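Local coordinates for protein aminopeptidase (Aneurinibacillus sp. AM-1, PDB 5IB9) that probably removes amino-terminal residues from peptides as a zinc-dependent aminopeptidase of family M28, and carries a protease-associated domain, at residues A[7-12]-A[392-397]; A[208-213]-A[258-263]; A[220-225]-A[291-296]; A[281-286]-A[349-354]; A[309-314]-A[336-341]. All coordinates share one frame; numbering follows the deposited sequence.

Interaction 1: residues A[7-12]-A[392-397]; sequences HQITKR and VGSAVY
The backbones of Ile9 and Ser394 come to 6.1 Å between their CA atoms, where the short N-terminal helix 6-10 lies against the long C-terminal helix 382-400. This is helix-helix packing that ties the start of the chain onto a late helix of the M28 peptidase fold. The close approach is possible because Gly393 faces Ile9: a CB at that position would fall 2.9 Å from Ile9 CG2, which is a clash.

Ile9 is the central side chain. Its CG1 stands anti to the carbonyl carbon (chi1 -57°) and meets Gly393 O, while CD1 reaches Tyr397 CB at 3.9 Å and continues onto the base of the ring. The tyrosine has CG anti to its backbone N (chi1 -172°), and its CE2 lies 3.9 Å from Gln8 CB. The phenol oxygen of Tyr397 also touches Gln8 CG, at 3.8 Å. An alanine at Tyr397 would probably open a gap beside Gln8 CB and CG and take away the ring carbons that Ile9 CD1 and Leu258 lean on.

Ser394 OG lies 3.8 Å from Ile9 CB and touches Thr10 CG2, but its polar partner is Asp390 O, one turn earlier in its own helix. Asp390 is a zinc ligand, and the side chain of Thr10 comes within about 5 Å of a bound zinc ion at its nearest atoms. Gln8 is tied back by Arg12: NH1 of the arginine donates to Gln8 O and, 2.8 Å away, to Gln8 OE1, both acceptors lying close to the guanidinium plane.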
# COMPACT_ATOMS: atom_id res chain seq x y z
N HIS A 7 -37.53 17.09 -2.09
CA HIS A 7 -38.62 16.14 -2.31
C HIS A 7 -38.25 15.01 -3.32
O HIS A 7 -38.72 13.87 -3.17
CB HIS A 7 -39.90 16.89 -2.76
CG HIS A 7 -40.63 17.60 -1.64
ND1 HIS A 7 -41.86 18.21 -1.81
CD2 HIS A 7 -40.31 17.78 -0.33
CE1 HIS A 7 -42.26 18.75 -0.67
NE2 HIS A 7 -41.33 18.52 0.25
N GLN A 8 -37.33 15.32 -4.24
CA GLN A 8 -36.85 14.26 -5.19
C GLN A 8 -36.15 13.14 -4.43
O GLN A 8 -36.23 11.98 -4.81
CB GLN A 8 -35.88 14.84 -6.22
CG GLN A 8 -36.51 15.87 -7.14
CD GLN A 8 -37.68 15.28 -7.99
OE1 GLN A 8 -37.91 14.08 -8.02
NE2 GLN A 8 -38.44 16.13 -8.62
N ILE A 9 -35.58 13.45 -3.27
CA ILE A 9 -34.94 12.41 -2.45
C ILE A 9 -35.91 11.83 -1.41
O ILE A 9 -36.11 10.65 -1.32
CB ILE A 9 -33.75 13.04 -1.69
CG1 ILE A 9 -32.73 13.71 -2.65
CG2 ILE A 9 -33.17 12.04 -0.71
CD1 ILE A 9 -32.16 12.68 -3.64
N THR A 10 -36.65 12.72 -0.69
CA THR A 10 -37.44 12.22 0.44
C THR A 10 -38.69 11.43 0.03
O THR A 10 -39.17 10.64 0.84
CB THR A 10 -37.84 13.38 1.42
OG1 THR A 10 -38.63 14.32 0.70
CG2 THR A 10 -36.55 14.16 1.86
N LYS A 11 -39.16 11.68 -1.20
CA LYS A 11 -40.29 10.85 -1.63
C LYS A 11 -39.90 9.44 -2.07
O LYS A 11 -40.76 8.57 -2.29
CB LYS A 11 -40.98 11.48 -2.78
CG LYS A 11 -40.26 11.45 -4.13
CD LYS A 11 -41.19 12.12 -5.19
CE LYS A 11 -40.54 12.31 -6.50
NZ LYS A 11 -41.55 12.92 -7.46
N ARG A 12 -38.61 9.19 -2.23
CA ARG A 12 -38.09 7.95 -2.77
C ARG A 12 -37.31 7.11 -1.78
O ARG A 12 -37.02 5.95 -2.08
CB ARG A 12 -37.11 8.29 -3.92
CG ARG A 12 -37.75 8.96 -5.07
CD ARG A 12 -36.84 8.84 -6.28
NE ARG A 12 -37.66 9.07 -7.47
CZ ARG A 12 -37.97 10.28 -7.89
NH1 ARG A 12 -37.55 11.36 -7.29
NH2 ARG A 12 -38.75 10.46 -9.01
N VAL A 392 -28.65 12.83 4.19
CA VAL A 392 -27.42 12.63 3.41
C VAL A 392 -27.81 12.75 1.91
O VAL A 392 -27.08 13.34 1.15
CB VAL A 392 -26.72 11.35 3.82
CG1 VAL A 392 -25.56 11.02 2.82
CG2 VAL A 392 -26.14 11.52 5.17
N GLY A 393 -28.91 12.11 1.56
CA GLY A 393 -29.25 12.21 0.12
C GLY A 393 -29.56 13.63 -0.30
O GLY A 393 -29.20 14.01 -1.42
N SER A 394 -30.31 14.38 0.53
CA SER A 394 -30.57 15.82 0.18
C SER A 394 -29.34 16.67 0.19
O SER A 394 -29.24 17.57 -0.66
CB SER A 394 -31.59 16.42 1.15
OG SER A 394 -32.82 15.65 0.95
N ALA A 395 -28.37 16.35 1.10
CA ALA A 395 -27.09 17.08 1.12
C ALA A 395 -26.33 16.80 -0.17
O ALA A 395 -25.84 17.76 -0.80
CB ALA A 395 -26.20 16.68 2.32
N VAL A 396 -26.29 15.52 -0.57
CA VAL A 396 -25.59 15.19 -1.80
C VAL A 396 -26.32 15.84 -3.01
O VAL A 396 -25.69 16.42 -3.89
CB VAL A 396 -25.50 13.71 -1.97
CG1 VAL A 396 -25.06 13.29 -3.44
CG2 VAL A 396 -24.50 13.09 -0.91
N TYR A 397 -27.65 15.74 -3.00
CA TYR A 397 -28.36 16.26 -4.19
C TYR A 397 -28.34 17.74 -4.24
O TYR A 397 -28.50 18.34 -5.33
CB TYR A 397 -29.80 15.78 -4.06
CG TYR A 397 -30.65 16.05 -5.27
CD1 TYR A 397 -30.32 15.46 -6.48
CD2 TYR A 397 -31.78 16.79 -5.15
CE1 TYR A 397 -31.18 15.61 -7.64
CE2 TYR A 397 -32.61 16.98 -6.31
CZ TYR A 397 -32.29 16.42 -7.50
OH TYR A 397 -33.16 16.65 -8.64

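Interaction 2: residues A[208-213]-A[258-263]; sequences ATKKPD and LKTDTE
Lys210 NZ is gripped by three oxygens: it donates to Thr260 OG1 at 2.9 Å and to Leu258 O at 3.1 Å, and makes a salt bridge with Asp213 OD1 of its own segment. The lysine chain runs nearly extended and turns only at its last torsion (chi4 -78°), meeting the threonine hydroxyl tip to tip. That hydroxyl in turn donates to a water, which gives its own hydrogens to Lys210 O and Thr262 O. The water thus bridges the two backbones where strand 187-210 leaves its antiparallel neighbour, strand 263-269, in the M28 domain. Beside it, Glu263 CA sets a C-H against Lys210 O, 3.4 Å away, and Pro212 CB packs on the backbone of Asp261.

Further along, Asp213 and Thr260 hold each other by two bonds. Asp213 N donates to Thr260 O, and Thr260 N meets Asp213 OD1 at 2.9 Å with an almost straight N-H...O angle of 173°. Lys259, bent at chi2 and chi3, brings NZ to within 2.9 Å of Asp213 O and makes a longer, weak, salt-bridging bond to Asp213 OD2, so that Lys210, Asp213 and Lys259 form a salt-bridge network. Lys210 NZ and Lys259 NZ lie 6.3 Å apart.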
# COMPACT_ATOMS: atom_id res chain seq x y z
N ALA A 208 -19.53 1.79 -7.23
CA ALA A 208 -20.60 1.97 -8.26
C ALA A 208 -20.62 3.45 -8.56
O ALA A 208 -20.73 4.24 -7.69
CB ALA A 208 -22.00 1.53 -7.63
N THR A 209 -20.49 3.78 -9.84
CA THR A 209 -20.32 5.20 -10.22
C THR A 209 -21.48 5.61 -11.12
O THR A 209 -21.73 4.89 -12.10
CB THR A 209 -18.99 5.37 -10.94
OG1 THR A 209 -17.90 5.05 -10.03
CG2 THR A 209 -18.86 6.85 -11.39
N LYS A 210 -22.06 6.73 -10.80
CA LYS A 210 -23.03 7.39 -11.66
C LYS A 210 -22.33 8.59 -12.35
O LYS A 210 -21.94 9.57 -11.73
CB LYS A 210 -24.22 7.88 -10.84
CG LYS A 210 -25.40 8.35 -11.81
CD LYS A 210 -26.47 9.07 -11.06
CE LYS A 210 -27.78 9.25 -11.99
NZ LYS A 210 -27.58 10.35 -12.97
N LYS A 211 -22.13 8.46 -13.65
CA LYS A 211 -21.60 9.56 -14.42
C LYS A 211 -22.63 10.70 -14.55
O LYS A 211 -23.76 10.45 -14.64
CB LYS A 211 -21.19 9.08 -15.82
CG LYS A 211 -20.00 8.15 -15.81
CD LYS A 211 -20.00 7.20 -17.00
CE LYS A 211 -18.58 6.86 -17.44
NZ LYS A 211 -18.50 6.21 -18.76
N PRO A 212 -22.19 11.92 -14.60
CA PRO A 212 -23.15 13.00 -14.75
C PRO A 212 -23.84 12.91 -16.09
O PRO A 212 -23.25 12.50 -17.02
CB PRO A 212 -22.31 14.26 -14.63
CG PRO A 212 -20.98 13.88 -14.78
CD PRO A 212 -20.83 12.45 -14.56
N ASP A 213 -25.11 13.22 -16.09
CA ASP A 213 -25.95 13.10 -17.28
C ASP A 213 -26.77 14.34 -17.61
O ASP A 213 -27.75 14.24 -18.23
CB ASP A 213 -26.79 11.85 -17.21
CG ASP A 213 -27.74 11.87 -16.05
OD1 ASP A 213 -27.63 12.68 -15.18
OD2 ASP A 213 -28.60 11.04 -16.08
N LEU A 258 -32.72 10.14 -11.05
CA LEU A 258 -32.54 11.58 -11.17
C LEU A 258 -31.37 12.02 -12.07
O LEU A 258 -30.37 11.34 -12.20
CB LEU A 258 -32.32 12.23 -9.75
CG LEU A 258 -33.42 11.85 -8.78
CD1 LEU A 258 -33.06 12.09 -7.32
CD2 LEU A 258 -34.73 12.57 -9.09
N LYS A 259 -31.53 13.14 -12.77
CA LYS A 259 -30.46 13.74 -13.51
C LYS A 259 -29.51 14.36 -12.53
O LYS A 259 -29.90 14.91 -11.46
CB LYS A 259 -31.03 14.81 -14.41
CG LYS A 259 -32.05 14.29 -15.39
CD LYS A 259 -31.54 13.20 -16.35
CE LYS A 259 -30.82 13.72 -17.59
NZ LYS A 259 -30.16 12.55 -18.33
N THR A 260 -28.20 14.24 -12.84
CA THR A 260 -27.16 14.79 -12.00
C THR A 260 -26.09 15.47 -12.81
O THR A 260 -25.77 15.04 -13.94
CB THR A 260 -26.49 13.67 -11.12
OG1 THR A 260 -26.02 12.62 -12.01
CG2 THR A 260 -27.51 13.13 -10.05
N ASP A 261 -25.45 16.50 -12.24
CA ASP A 261 -24.38 17.19 -12.91
C ASP A 261 -23.02 16.92 -12.31
O ASP A 261 -22.04 17.55 -12.64
CB ASP A 261 -24.66 18.74 -13.03
CG ASP A 261 -24.64 19.47 -11.68
OD1 ASP A 261 -24.33 18.84 -10.59
OD2 ASP A 261 -24.95 20.70 -11.67
N THR A 262 -23.06 16.02 -11.35
CA THR A 262 -21.87 15.73 -10.52
C THR A 262 -21.74 14.20 -10.46
O THR A 262 -22.72 13.47 -10.21
CB THR A 262 -22.15 16.25 -9.10
OG1 THR A 262 -22.34 17.69 -9.16
CG2 THR A 262 -21.01 15.98 -8.10
N GLU A 263 -20.49 13.72 -10.65
CA GLU A 263 -20.20 12.30 -10.65
C GLU A 263 -20.37 11.80 -9.20
O GLU A 263 -19.83 12.46 -8.29
CB GLU A 263 -18.76 12.10 -11.07
CG GLU A 263 -18.39 10.60 -10.97
CD GLU A 263 -17.04 10.37 -11.69
OE1 GLU A 263 -16.69 11.03 -12.74
OE2 GLU A 263 -16.32 9.45 -11.27
O HOH W 1 -23.91 11.47 -10.99

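Interaction 3: residues A[220-225]-A[291-296]; sequences NDIIII and IKRTIG
Arg293 meets Asn220 at the start of a parallel strand pairing between 222-228 and 294-300 in the M28 domain. From the root outward, Arg293 CB lies 3.4 Å from Asn220 O, CG stays near the same oxygen, and CD comes to 3.3 Å from it while also touching Asn220 CB. A bend at chi3 (-59°) sets the direction of NE, which forms a salt bridge with Asp289. The guanidinium carries Ile222 CD1 on one face, 3.6 Å above its plane and offset to the rim, and in its plane NH1 donates to Asn220 O at 2.7 Å. An alanine at Arg293 would probably leave Asn220 O without this donor, Asp289 without its charged mate and Ile222 CD1 without a flat neighbour.

Ile222 N donates to Arg293 O, Ile295 N to Ile222 O at 2.8 Å, and Ile224 N to Gly296 O at 3.0 Å, although the axes of segments 222-225 and 294-296 diverge by 51°. Ile295 CG1 meets Ile223 CG1 at 3.7 Å, and the Ile295 side chain crosses that of Asp221 at about a right angle, CG2 lying against the carboxylate carbon. On the face shared with Ile222, Thr294 OG1 bonds back to Glu290 O. Backbone bonds thus set the pairing, while the arginine, held at NE and NH1, is likely to resist rotation and turns the flat face of its charged guanidinium to Ile222 CD1.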
# COMPACT_ATOMS: atom_id res chain seq x y z
N ASN A 220 -17.33 19.07 -13.41
CA ASN A 220 -16.18 18.19 -13.15
C ASN A 220 -16.13 17.67 -11.76
O ASN A 220 -15.23 16.87 -11.49
CB ASN A 220 -14.84 19.00 -13.35
CG ASN A 220 -14.59 19.32 -14.80
OD1 ASN A 220 -14.09 20.43 -15.14
ND2 ASN A 220 -14.96 18.38 -15.69
N ASP A 221 -17.15 17.94 -10.95
CA ASP A 221 -17.02 17.60 -9.52
C ASP A 221 -17.38 16.12 -9.29
O ASP A 221 -18.10 15.47 -10.06
CB ASP A 221 -18.03 18.39 -8.69
CG ASP A 221 -17.83 19.91 -8.73
OD1 ASP A 221 -16.71 20.38 -9.13
OD2 ASP A 221 -18.74 20.63 -8.23
N ILE A 222 -16.79 15.56 -8.22
CA ILE A 222 -17.09 14.20 -7.75
C ILE A 222 -17.50 14.25 -6.25
O ILE A 222 -16.90 14.99 -5.49
CB ILE A 222 -15.81 13.30 -7.81
CG1 ILE A 222 -15.30 13.25 -9.29
CG2 ILE A 222 -16.13 11.86 -7.42
CD1 ILE A 222 -13.79 12.68 -9.30
N ILE A 223 -18.52 13.46 -5.90
CA ILE A 223 -18.86 13.22 -4.48
C ILE A 223 -18.79 11.70 -4.28
O ILE A 223 -19.25 10.93 -5.07
CB ILE A 223 -20.29 13.69 -4.17
CG1 ILE A 223 -20.20 15.18 -4.18
CG2 ILE A 223 -20.56 13.26 -2.74
CD1 ILE A 223 -21.59 15.89 -4.01
N ILE A 224 -18.15 11.31 -3.15
CA ILE A 224 -18.07 9.88 -2.65
C ILE A 224 -19.01 9.71 -1.50
O ILE A 224 -19.09 10.59 -0.59
CB ILE A 224 -16.66 9.55 -2.25
CG1 ILE A 224 -15.70 9.71 -3.48
CG2 ILE A 224 -16.58 8.16 -1.76
CD1 ILE A 224 -14.21 9.53 -3.12
N ILE A 225 -19.85 8.65 -1.61
CA ILE A 225 -20.72 8.24 -0.42
C ILE A 225 -20.22 6.88 -0.09
O ILE A 225 -20.29 5.96 -0.94
CB ILE A 225 -22.19 8.23 -0.86
CG1 ILE A 225 -22.68 9.60 -1.45
CG2 ILE A 225 -23.09 7.83 0.31
CD1 ILE A 225 -22.47 9.71 -3.00
N ILE A 291 -8.50 13.57 -7.07
CA ILE A 291 -8.50 14.11 -5.75
C ILE A 291 -8.93 15.60 -5.77
O ILE A 291 -9.78 16.05 -4.92
CB ILE A 291 -7.09 14.00 -5.16
CG1 ILE A 291 -6.81 12.50 -4.91
CG2 ILE A 291 -6.94 14.78 -3.79
CD1 ILE A 291 -5.34 12.18 -4.63
N LYS A 292 -8.35 16.39 -6.69
CA LYS A 292 -8.71 17.85 -6.76
C LYS A 292 -10.19 18.05 -7.08
O LYS A 292 -10.76 19.10 -6.61
CB LYS A 292 -7.84 18.54 -7.84
CG LYS A 292 -6.39 18.59 -7.41
CD LYS A 292 -5.47 19.33 -8.40
CE LYS A 292 -4.01 19.25 -7.89
NZ LYS A 292 -3.22 18.66 -9.01
N ARG A 293 -10.82 17.12 -7.78
CA ARG A 293 -12.21 17.34 -8.22
C ARG A 293 -13.18 16.77 -7.20
O ARG A 293 -14.41 16.95 -7.39
CB ARG A 293 -12.46 16.62 -9.57
CG ARG A 293 -11.69 17.32 -10.61
CD ARG A 293 -11.94 16.80 -11.88
NE ARG A 293 -11.68 15.40 -12.15
CZ ARG A 293 -12.57 14.45 -12.47
NH1 ARG A 293 -13.85 14.70 -12.45
NH2 ARG A 293 -12.16 13.23 -12.87
N THR A 294 -12.73 16.05 -6.15
CA THR A 294 -13.69 15.46 -5.20
C THR A 294 -14.04 16.50 -4.15
O THR A 294 -13.24 16.92 -3.28
CB THR A 294 -13.00 14.24 -4.55
OG1 THR A 294 -12.79 13.24 -5.52
CG2 THR A 294 -14.09 13.61 -3.57
N ILE A 295 -15.29 16.98 -4.28
CA ILE A 295 -15.76 18.06 -3.45
C ILE A 295 -16.28 17.66 -2.08
O ILE A 295 -16.39 18.49 -1.19
CB ILE A 295 -16.80 18.95 -4.14
CG1 ILE A 295 -18.02 18.11 -4.40
CG2 ILE A 295 -16.23 19.60 -5.52
CD1 ILE A 295 -19.23 19.05 -4.99
N GLY A 296 -16.46 16.36 -1.92
CA GLY A 296 -16.89 15.90 -0.60
C GLY A 296 -16.96 14.36 -0.55
O GLY A 296 -17.27 13.71 -1.57

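Interaction 4: residues A[281-286]-A[349-354]; sequences KYAASL and ESFHAL
The rings of Tyr282 and Phe351 meet rim to rim. Tyr282 CD2 lies 3.8 Å from Phe351 CZ, each near the plane of the other ring, so neither face is used in the pair. One face of Tyr282 carries Ser285 OG, 3.8 Å above it and offset toward the rim. The edge of Phe351 also receives Leu286 CD1, while Ala283 CB approaches that ring obliquely. CG of Tyr282 stands anti to its backbone N (chi1 -180°), and the phenol oxygen is hydrogen-bonded to Arg265 of strand 263-269.

Here helix 277-283 packs against helix 348-352 within the M28 peptidase domain, the side chain of Ser350 being about 9 Å, nearest atoms, from the bound inhibitor. Ala283 points toward the second helix, its CB 3.7 Å from Ser350 O and 4.0 Å from Leu354 CD1. That leucine methyl also touches Ala283 O and, at 4.1 Å, Leu286 CD1. The hydroxyl of Ser350 bonds to Ser279.

Ala283 to Leu286 form a type I beta turn. Tyr282 O accepts twice from Ser285, from its N and from its OG at 2.7 Å, the latter on a lone pair in the carbonyl plane. The turn itself reaches the dimer interface, where Ala284 O accepts a hydrogen bond from Gln58 of the second subunit.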
# COMPACT_ATOMS: atom_id res chain seq x y z
N LYS A 281 -6.78 1.72 0.66
CA LYS A 281 -6.46 1.17 -0.67
C LYS A 281 -7.28 1.89 -1.69
O LYS A 281 -6.76 2.09 -2.79
CB LYS A 281 -6.69 -0.35 -0.74
CG LYS A 281 -5.78 -1.14 0.20
CD LYS A 281 -4.35 -1.30 -0.35
CE LYS A 281 -3.61 -2.19 0.71
NZ LYS A 281 -2.15 -2.20 0.40
N TYR A 282 -8.51 2.28 -1.44
CA TYR A 282 -9.25 2.99 -2.49
C TYR A 282 -8.70 4.43 -2.70
O TYR A 282 -8.48 4.86 -3.82
CB TYR A 282 -10.75 3.04 -2.17
CG TYR A 282 -11.48 3.77 -3.28
CD1 TYR A 282 -11.76 3.10 -4.51
CD2 TYR A 282 -11.84 5.10 -3.14
CE1 TYR A 282 -12.29 3.80 -5.55
CE2 TYR A 282 -12.36 5.82 -4.17
CZ TYR A 282 -12.59 5.11 -5.34
OH TYR A 282 -13.14 5.82 -6.46
N ALA A 283 -8.47 5.18 -1.63
CA ALA A 283 -7.83 6.51 -1.70
C ALA A 283 -6.52 6.41 -2.45
O ALA A 283 -6.27 7.32 -3.26
CB ALA A 283 -7.61 6.98 -0.24
N ALA A 284 -5.76 5.34 -2.25
CA ALA A 284 -4.45 5.25 -3.00
C ALA A 284 -4.66 5.00 -4.46
O ALA A 284 -3.66 5.17 -5.25
CB ALA A 284 -3.63 4.14 -2.42
N SER A 285 -5.84 4.64 -4.92
CA SER A 285 -6.06 4.47 -6.38
C SER A 285 -6.37 5.76 -7.13
O SER A 285 -6.48 5.71 -8.38
CB SER A 285 -7.22 3.46 -6.62
OG SER A 285 -8.49 4.08 -6.40
N LEU A 286 -6.70 6.83 -6.43
CA LEU A 286 -7.11 8.08 -7.06
C LEU A 286 -5.96 8.83 -7.74
O LEU A 286 -4.85 8.88 -7.18
CB LEU A 286 -7.76 9.00 -6.01
CG LEU A 286 -9.00 8.36 -5.33
CD1 LEU A 286 -9.53 9.30 -4.25
CD2 LEU A 286 -10.09 8.06 -6.47
N GLU A 349 -11.50 9.19 7.45
CA GLU A 349 -10.08 9.52 7.72
C GLU A 349 -9.19 9.28 6.53
O GLU A 349 -8.16 9.93 6.38
CB GLU A 349 -9.63 8.65 8.86
CG GLU A 349 -8.29 9.13 9.51
CD GLU A 349 -8.10 8.41 10.85
OE1 GLU A 349 -8.98 8.42 11.76
OE2 GLU A 349 -7.07 7.80 10.99
N SER A 350 -9.57 8.35 5.66
CA SER A 350 -8.75 8.09 4.46
C SER A 350 -8.79 9.14 3.39
O SER A 350 -7.84 9.28 2.61
CB SER A 350 -9.18 6.71 3.92
OG SER A 350 -8.99 5.71 4.96
N PHE A 351 -9.92 9.84 3.40
CA PHE A 351 -10.13 10.93 2.41
C PHE A 351 -9.65 12.23 3.03
O PHE A 351 -9.07 13.03 2.29
CB PHE A 351 -11.59 10.91 1.92
CG PHE A 351 -11.91 9.62 1.27
CD1 PHE A 351 -11.50 9.39 -0.05
CD2 PHE A 351 -12.40 8.53 2.00
CE1 PHE A 351 -11.65 8.11 -0.65
CE2 PHE A 351 -12.58 7.27 1.41
CZ PHE A 351 -12.20 7.07 0.06
N HIS A 352 -9.92 12.51 4.30
CA HIS A 352 -9.32 13.68 4.92
C HIS A 352 -7.79 13.67 4.72
O HIS A 352 -7.21 14.76 4.48
CB HIS A 352 -9.71 13.66 6.37
CG HIS A 352 -9.09 14.77 7.11
ND1 HIS A 352 -9.70 16.00 7.21
CD2 HIS A 352 -7.93 14.83 7.81
CE1 HIS A 352 -8.93 16.80 7.93
NE2 HIS A 352 -7.81 16.15 8.23
N ALA A 353 -7.19 12.53 4.69
CA ALA A 353 -5.73 12.43 4.62
C ALA A 353 -5.28 12.95 3.28
O ALA A 353 -4.15 13.43 3.13
CB ALA A 353 -5.32 11.02 4.77
N LEU A 354 -6.12 12.91 2.24
CA LEU A 354 -5.80 13.48 0.92
C LEU A 354 -6.17 14.94 0.74
O LEU A 354 -5.99 15.45 -0.37
CB LEU A 354 -6.49 12.62 -0.13
CG LEU A 354 -5.98 11.18 -0.28
CD1 LEU A 354 -6.74 10.64 -1.49
CD2 LEU A 354 -4.48 11.16 -0.56

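Interaction 5: residues A[309-314]-A[336-341]; sequences GDLIMY and GVLPYG
Leu338 fits between Leu311 and Met313, and this apolar cluster sits where strand 340-342 joins strand 310-315 in a beta-alpha-beta unit completed by helix 322-334. Leu338 CD1 comes to 3.3 Å from Leu311 O and also lies on the carbons of that leucine, while CD2 touches Met313 SD at 3.7 Å. The methionine crosses Leu338 at about a right angle, and the bend at its end (chi3 -67°) brings CE round to 3.7 Å from Leu338 O. That carbonyl is buried by the contact and has no hydrogen-bond partner in the model; the Met313 methyl lies against it.

The next shell is backbone. Met313 N donates to Pro339 O at 3.0 Å with an N-H...O angle of 162°, and Gly341 N donates to Met313 O at 2.9 Å, which fixes the parallel register of Met313 with Tyr340 and of Tyr314 with Gly341. Ile312 CG1 packs on Pro339 O beside these bonds.

Further out, Ile312 and Tyr314 pair by backbone bonds with strand 358-364 on the other flank, Leu311 rests on helix 382-400, and Ser331 of helix 322-334 touches Leu338. Tyr314, about 5 Å from the bound inhibitor by nearest side-chain approach, has Ile312 CG2 over one ring face. At the ring's edge CD1 meets Gly341 C at 3.5 Å, and a CB on that glycine would come to 3.1 Å from Tyr314 CE1.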
# COMPACT_ATOMS: atom_id res chain seq x y z
N GLY A 309 -27.97 7.64 20.10
CA GLY A 309 -28.50 8.98 20.13
C GLY A 309 -28.79 9.73 18.87
O GLY A 309 -29.26 9.12 17.89
N ASP A 310 -28.63 11.06 18.93
CA ASP A 310 -29.08 11.87 17.79
C ASP A 310 -27.93 11.83 16.74
O ASP A 310 -26.80 11.59 17.06
CB ASP A 310 -29.24 13.36 18.15
CG ASP A 310 -30.24 13.60 19.31
OD1 ASP A 310 -29.97 14.54 20.13
OD2 ASP A 310 -31.26 12.89 19.35
N LEU A 311 -28.30 12.15 15.52
CA LEU A 311 -27.29 12.22 14.43
C LEU A 311 -26.24 13.32 14.72
O LEU A 311 -26.62 14.43 15.16
CB LEU A 311 -28.09 12.48 13.12
CG LEU A 311 -27.30 12.26 11.83
CD1 LEU A 311 -26.80 10.89 11.72
CD2 LEU A 311 -28.22 12.75 10.70
N ILE A 312 -24.99 13.08 14.34
CA ILE A 312 -23.98 14.11 14.41
C ILE A 312 -23.08 13.93 13.21
O ILE A 312 -22.99 12.81 12.64
CB ILE A 312 -23.19 14.02 15.74
CG1 ILE A 312 -22.17 15.18 15.90
CG2 ILE A 312 -22.55 12.69 15.87
CD1 ILE A 312 -21.86 15.40 17.39
N MET A 313 -22.37 14.99 12.86
CA MET A 313 -21.34 14.84 11.79
C MET A 313 -19.97 14.97 12.42
O MET A 313 -19.73 15.96 13.06
CB MET A 313 -21.48 15.98 10.83
CG MET A 313 -22.84 16.04 10.18
SD MET A 313 -23.12 17.40 9.02
CE MET A 313 -23.07 18.83 10.17
N TYR A 314 -19.04 14.05 12.18
CA TYR A 314 -17.72 14.16 12.76
C TYR A 314 -16.68 14.41 11.67
O TYR A 314 -16.66 13.77 10.61
CB TYR A 314 -17.33 12.87 13.44
CG TYR A 314 -17.94 12.65 14.82
CD1 TYR A 314 -17.92 13.64 15.78
CD2 TYR A 314 -18.55 11.46 15.10
CE1 TYR A 314 -18.52 13.39 17.06
CE2 TYR A 314 -19.17 11.19 16.41
CZ TYR A 314 -19.09 12.17 17.34
OH TYR A 314 -19.70 11.98 18.59
N GLY A 336 -33.96 19.78 11.49
CA GLY A 336 -33.52 20.65 12.59
C GLY A 336 -32.02 20.86 12.59
O GLY A 336 -31.33 20.74 11.51
N VAL A 337 -31.51 21.28 13.74
CA VAL A 337 -30.08 21.58 13.87
C VAL A 337 -29.26 20.32 13.95
O VAL A 337 -29.55 19.40 14.71
CB VAL A 337 -29.90 22.32 15.21
CG1 VAL A 337 -28.39 22.45 15.48
CG2 VAL A 337 -30.56 23.65 15.14
N LEU A 338 -28.27 20.23 13.06
CA LEU A 338 -27.33 19.10 13.05
C LEU A 338 -25.97 19.53 13.48
O LEU A 338 -25.27 20.19 12.75
CB LEU A 338 -27.30 18.45 11.62
CG LEU A 338 -26.40 17.23 11.43
CD1 LEU A 338 -26.87 16.19 12.40
CD2 LEU A 338 -26.63 16.66 9.97
N PRO A 339 -25.56 19.09 14.64
CA PRO A 339 -24.28 19.49 15.15
C PRO A 339 -23.08 18.78 14.47
O PRO A 339 -23.24 17.74 13.76
CB PRO A 339 -24.32 19.03 16.61
CG PRO A 339 -25.63 18.79 16.95
CD PRO A 339 -26.26 18.25 15.59
N TYR A 340 -21.89 19.33 14.64
CA TYR A 340 -20.69 18.58 14.22
C TYR A 340 -19.77 18.36 15.41
O TYR A 340 -19.90 19.07 16.44
CB TYR A 340 -19.94 19.28 13.05
CG TYR A 340 -19.26 20.60 13.45
CD1 TYR A 340 -17.86 20.68 13.40
CD2 TYR A 340 -20.04 21.70 13.79
CE1 TYR A 340 -17.22 21.93 13.75
CE2 TYR A 340 -19.39 22.96 14.17
CZ TYR A 340 -18.03 23.00 14.13
OH TYR A 340 -17.34 24.16 14.45
N GLY A 341 -18.76 17.51 15.25
CA GLY A 341 -17.74 17.36 16.27
C GLY A 341 -16.45 16.83 15.65
O GLY A 341 -16.32 16.73 14.44

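From the N terminus, interaction 1 opens first and closes last, bringing residues 7-12 onto helix 382-400 and enclosing the other four contacts in one long loop. Interaction 2 starts at the end of strand 187-210, and interaction 3 opens before it closes, so the two cross; they meet where Glu263 pairs with Asp221 and Ile223. Interaction 3 likewise crosses interaction 4, which opens at 281-286 before 291-296 is reached, and Ile224 and Ile291 pack on its residues. Interaction 5 opens and closes within interaction 4, joining strands 310-315 and 340-342. Leu258 of interaction 2 packs on Ile9 and Tyr397 of interaction 1, so the loop before strand 263-269 is tied to helices 6-10 and 382-400.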